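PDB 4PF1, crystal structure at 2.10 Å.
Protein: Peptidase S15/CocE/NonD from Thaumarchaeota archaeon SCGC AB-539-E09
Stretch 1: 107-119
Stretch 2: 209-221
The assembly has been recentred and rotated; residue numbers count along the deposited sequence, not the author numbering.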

# COMPACT_ATOMS: atom_id res chain seq x y z
N ARG A 107 17.83 13.27 35.75
CA ARG A 107 19.12 12.92 36.36
C ARG A 107 19.64 11.57 35.85
O ARG A 107 18.89 10.60 35.78
N GLY A 108 20.91 11.56 35.45
CA GLY A 108 21.60 10.37 34.99
C GLY A 108 21.38 9.94 33.55
O GLY A 108 21.92 8.91 33.13
N LYS A 109 20.58 10.71 32.77
CA LYS A 109 20.30 10.35 31.38
C LYS A 109 20.80 11.37 30.38
O LYS A 109 20.66 12.58 30.59
N TYR A 110 21.36 10.86 29.26
CA TYR A 110 21.86 11.59 28.10
C TYR A 110 22.77 12.78 28.45
O TYR A 110 23.93 12.57 28.80
N GLY A 111 22.24 14.00 28.33
CA GLY A 111 23.00 15.23 28.57
C GLY A 111 23.18 15.61 30.03
O GLY A 111 24.00 16.48 30.34
N SER A 112 22.39 15.00 30.93
CA SER A 112 22.43 15.31 32.36
C SER A 112 23.49 14.52 33.11
O SER A 112 23.83 13.39 32.72
N GLU A 113 23.98 15.10 34.22
CA GLU A 113 24.94 14.48 35.12
C GLU A 113 24.20 13.62 36.15
O GLU A 113 22.97 13.57 36.15
N GLY A 114 24.96 13.01 37.05
CA GLY A 114 24.42 12.20 38.14
C GLY A 114 24.18 10.75 37.78
O GLY A 114 24.44 10.32 36.65
N GLY A 115 23.70 10.00 38.77
CA GLY A 115 23.37 8.59 38.62
C GLY A 115 21.94 8.39 38.17
O GLY A 115 21.08 9.24 38.42
N TYR A 116 21.68 7.27 37.49
CA TYR A 116 20.33 7.02 37.01
C TYR A 116 19.69 5.84 37.73
O TYR A 116 20.20 4.72 37.69
N MET A 117 18.55 6.11 38.39
CA MET A 117 17.73 5.12 39.07
C MET A 117 16.39 5.06 38.36
O MET A 117 15.70 6.08 38.29
N MET A 118 16.06 3.90 37.76
CA MET A 118 14.80 3.67 37.02
C MET A 118 13.61 4.16 37.84
O MET A 118 13.41 3.67 38.95
N ASN A 119 12.85 5.15 37.32
CA ASN A 119 11.69 5.75 37.99
C ASN A 119 12.05 6.10 39.44
O ASN A 119 11.37 5.64 40.37
N PRO A 209 14.52 -5.66 26.95
CA PRO A 209 15.17 -4.76 25.97
C PRO A 209 15.20 -3.30 26.42
O PRO A 209 16.20 -2.62 26.19
N TYR A 210 14.13 -2.84 27.11
CA TYR A 210 14.02 -1.47 27.61
C TYR A 210 15.04 -1.19 28.72
O TYR A 210 15.70 -0.15 28.67
N ALA A 211 15.18 -2.10 29.71
CA ALA A 211 16.17 -1.94 30.78
C ALA A 211 17.58 -1.93 30.20
O ALA A 211 18.40 -1.12 30.62
N TYR A 212 17.84 -2.77 29.18
CA TYR A 212 19.13 -2.86 28.49
C TYR A 212 19.46 -1.54 27.79
O TYR A 212 20.51 -0.98 28.04
N ASN A 213 18.54 -1.05 26.93
CA ASN A 213 18.73 0.17 26.14
C ASN A 213 18.89 1.42 27.02
O ASN A 213 19.82 2.19 26.81
N GLN A 214 18.00 1.60 28.00
CA GLN A 214 18.03 2.77 28.88
C GLN A 214 19.11 2.70 29.98
O GLN A 214 19.43 3.74 30.57
N GLU A 215 19.65 1.50 30.29
CA GLU A 215 20.59 1.40 31.42
C GLU A 215 21.98 0.81 31.10
O GLU A 215 22.83 0.81 32.00
N ALA A 216 22.23 0.32 29.87
CA ALA A 216 23.59 -0.16 29.55
C ALA A 216 24.57 1.02 29.56
O ALA A 216 25.64 0.92 30.15
N THR A 217 24.15 2.16 28.96
CA THR A 217 24.93 3.40 28.92
C THR A 217 24.04 4.61 29.26
O THR A 217 22.81 4.53 29.16
N ARG A 218 24.68 5.74 29.61
CA ARG A 218 24.00 6.99 29.92
C ARG A 218 23.28 7.56 28.69
O ARG A 218 22.16 8.05 28.81
N LYS A 219 23.93 7.51 27.51
CA LYS A 219 23.44 8.11 26.27
C LYS A 219 22.85 7.10 25.27
O LYS A 219 22.78 7.41 24.08
N ASN A 220 22.41 5.90 25.75
CA ASN A 220 21.85 4.82 24.91
C ASN A 220 22.77 4.51 23.70
O ASN A 220 22.33 4.49 22.55
N GLU A 221 24.07 4.28 23.98
CA GLU A 221 25.07 3.99 22.95
C GLU A 221 25.19 2.48 22.71
O GLU A 221 25.71 2.08 21.66

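The most unusual feature is a buried lysine used as a hub for the other stretch. Lys109 sets out with its CA-to-CB bond pointing away, yet three successive m torsions and a final t curl the chain back, and NZ donates to Gln214 O (2.9 Å), Arg218 O (2.8 Å) and Asn220 OD1 (2.8 Å). Two of these acceptors are backbone carbonyls, Gln214 O in the helix and Arg218 O in the loop that follows, and one ammonium draws both, with the Asn220 amide oxygen, to a single point. Arg218 O is shared, since Tyr110 N also donates to it (3.0 Å), and it lies over one face of the Tyr110 ring.

Arg218 answers in the opposite sense. The t, t, m chain of Arg218 carries NH1 to Gly114 O (2.8 Å) and, weakly, to Ser112 O (3.1 Å), reading the loop's backbone. Gly108 lies beside it, with positive phi and no room for a CB, which would meet Gly115 C.

Asn220 points toward the contact (chi1 m), and its ND2 donates to Gln214 OE1 (2.9 Å), which fixes the amide for the lysine. Water 1 joins Tyr110 OH to Gln214 OE1, and water 3 joins Tyr116 OH, Tyr210 OH and Gln214 NE2.

Apolar packing is modest: Met118 (t, p, p) points in, placing CE 3.7 Å from Tyr210 CE1.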

# COMPACT_ATOMS: atom_id res chain seq x y z
CB ARG A 107 18.98 12.90 37.90
CG ARG A 107 20.29 12.78 38.66
CD ARG A 107 20.05 12.72 40.16
NE ARG A 107 19.67 14.03 40.71
CZ ARG A 107 20.50 14.81 41.40
NH1 ARG A 107 20.08 15.98 41.86
NH2 ARG A 107 21.74 14.41 41.66
CB LYS A 109 18.79 10.10 31.16
CG LYS A 109 18.26 8.75 31.71
CD LYS A 109 19.07 7.51 31.27
CE LYS A 109 18.95 7.19 29.79
NZ LYS A 109 20.02 6.28 29.33
CB TYR A 110 20.69 12.03 27.20
CG TYR A 110 20.05 10.89 26.44
CD1 TYR A 110 20.54 10.48 25.20
CD2 TYR A 110 18.96 10.20 26.96
CE1 TYR A 110 19.97 9.43 24.50
CE2 TYR A 110 18.36 9.15 26.27
CZ TYR A 110 18.87 8.77 25.03
OH TYR A 110 18.29 7.74 24.34
CB SER A 112 21.07 15.08 33.00
OG SER A 112 20.13 16.04 32.58
CB GLU A 113 25.77 15.57 35.84
CG GLU A 113 26.73 16.32 34.94
CD GLU A 113 27.38 17.54 35.57
OE1 GLU A 113 27.02 17.89 36.72
OE2 GLU A 113 28.25 18.14 34.90
CB TYR A 116 20.30 6.81 35.49
CG TYR A 116 18.91 6.52 34.95
CD1 TYR A 116 17.90 7.47 35.02
CD2 TYR A 116 18.59 5.26 34.46
CE1 TYR A 116 16.61 7.19 34.57
CE2 TYR A 116 17.30 4.97 34.01
CZ TYR A 116 16.32 5.94 34.06
OH TYR A 116 15.05 5.67 33.62
CB MET A 117 17.55 5.49 40.55
CG MET A 117 18.74 5.13 41.43
SD MET A 117 18.56 5.76 43.12
CE MET A 117 17.40 4.57 43.79
CB MET A 118 14.65 2.17 36.67
CG MET A 118 13.33 1.82 35.98
SD MET A 118 13.23 2.34 34.25
CE MET A 118 14.46 1.23 33.50
CB ASN A 119 10.46 4.82 37.94
CG ASN A 119 9.99 4.50 36.55
OD1 ASN A 119 10.19 3.40 36.04
ND2 ASN A 119 9.30 5.45 35.92
CB PRO A 209 14.31 -4.93 24.70
CG PRO A 209 13.60 -6.23 24.89
CD PRO A 209 13.34 -6.32 26.35
CB TYR A 210 12.59 -1.19 28.10
CG TYR A 210 12.40 0.21 28.65
CD1 TYR A 210 12.51 0.47 30.01
CD2 TYR A 210 12.06 1.27 27.81
CE1 TYR A 210 12.33 1.75 30.52
CE2 TYR A 210 11.86 2.55 28.31
CZ TYR A 210 12.00 2.79 29.67
OH TYR A 210 11.80 4.05 30.17
CB ALA A 211 16.02 -3.05 31.82
CB TYR A 212 19.11 -4.01 27.47
CG TYR A 212 20.46 -4.36 26.89
CD1 TYR A 212 20.94 -3.71 25.75
CD2 TYR A 212 21.22 -5.40 27.42
CE1 TYR A 212 22.17 -4.05 25.19
CE2 TYR A 212 22.45 -5.76 26.85
CZ TYR A 212 22.92 -5.08 25.74
OH TYR A 212 24.13 -5.43 25.19
CB ASN A 213 17.55 0.36 25.16
CG ASN A 213 17.52 -0.66 24.05
OD1 ASN A 213 18.53 -1.25 23.68
ND2 ASN A 213 16.34 -0.90 23.48
CB GLN A 214 16.65 2.96 29.56
CG GLN A 214 15.50 3.28 28.60
CD GLN A 214 15.62 4.65 27.97
OE1 GLN A 214 15.82 4.78 26.76
NE2 GLN A 214 15.49 5.70 28.77
CB GLU A 215 19.97 0.63 32.58
CG GLU A 215 18.71 1.28 33.11
CD GLU A 215 18.26 0.79 34.46
OE1 GLU A 215 18.66 -0.33 34.86
OE2 GLU A 215 17.55 1.56 35.16
CB ALA A 216 23.61 -0.87 28.20
CB THR A 217 25.58 3.61 27.54
OG1 THR A 217 24.59 3.52 26.52
CG2 THR A 217 26.73 2.64 27.28
CB ARG A 218 25.03 8.02 30.45
CG ARG A 218 24.44 9.36 30.89
CD ARG A 218 25.51 10.39 31.20
NE ARG A 218 26.40 9.94 32.28
CZ ARG A 218 26.20 10.18 33.57
NH1 ARG A 218 25.15 10.88 33.96
NH2 ARG A 218 27.05 9.71 34.47
CB LYS A 219 24.57 8.90 25.58
CG LYS A 219 25.21 10.00 26.41
CD LYS A 219 26.18 10.81 25.56
CE LYS A 219 27.22 11.53 26.38
NZ LYS A 219 26.68 12.78 26.97
CB ASN A 220 20.42 5.16 24.44
CG ASN A 220 19.36 5.03 25.51
OD1 ASN A 220 19.50 5.52 26.64
ND2 ASN A 220 18.24 4.42 25.16
CB GLU A 221 26.43 4.56 23.35
CG GLU A 221 26.49 6.08 23.29
CD GLU A 221 27.78 6.69 23.80
OE1 GLU A 221 28.27 6.24 24.86
OE2 GLU A 221 28.28 7.64 23.16
O HOH W 1 16.00 6.98 25.22
O HOH W 2 26.42 13.71 29.55
O HOH W 3 14.10 5.03 31.18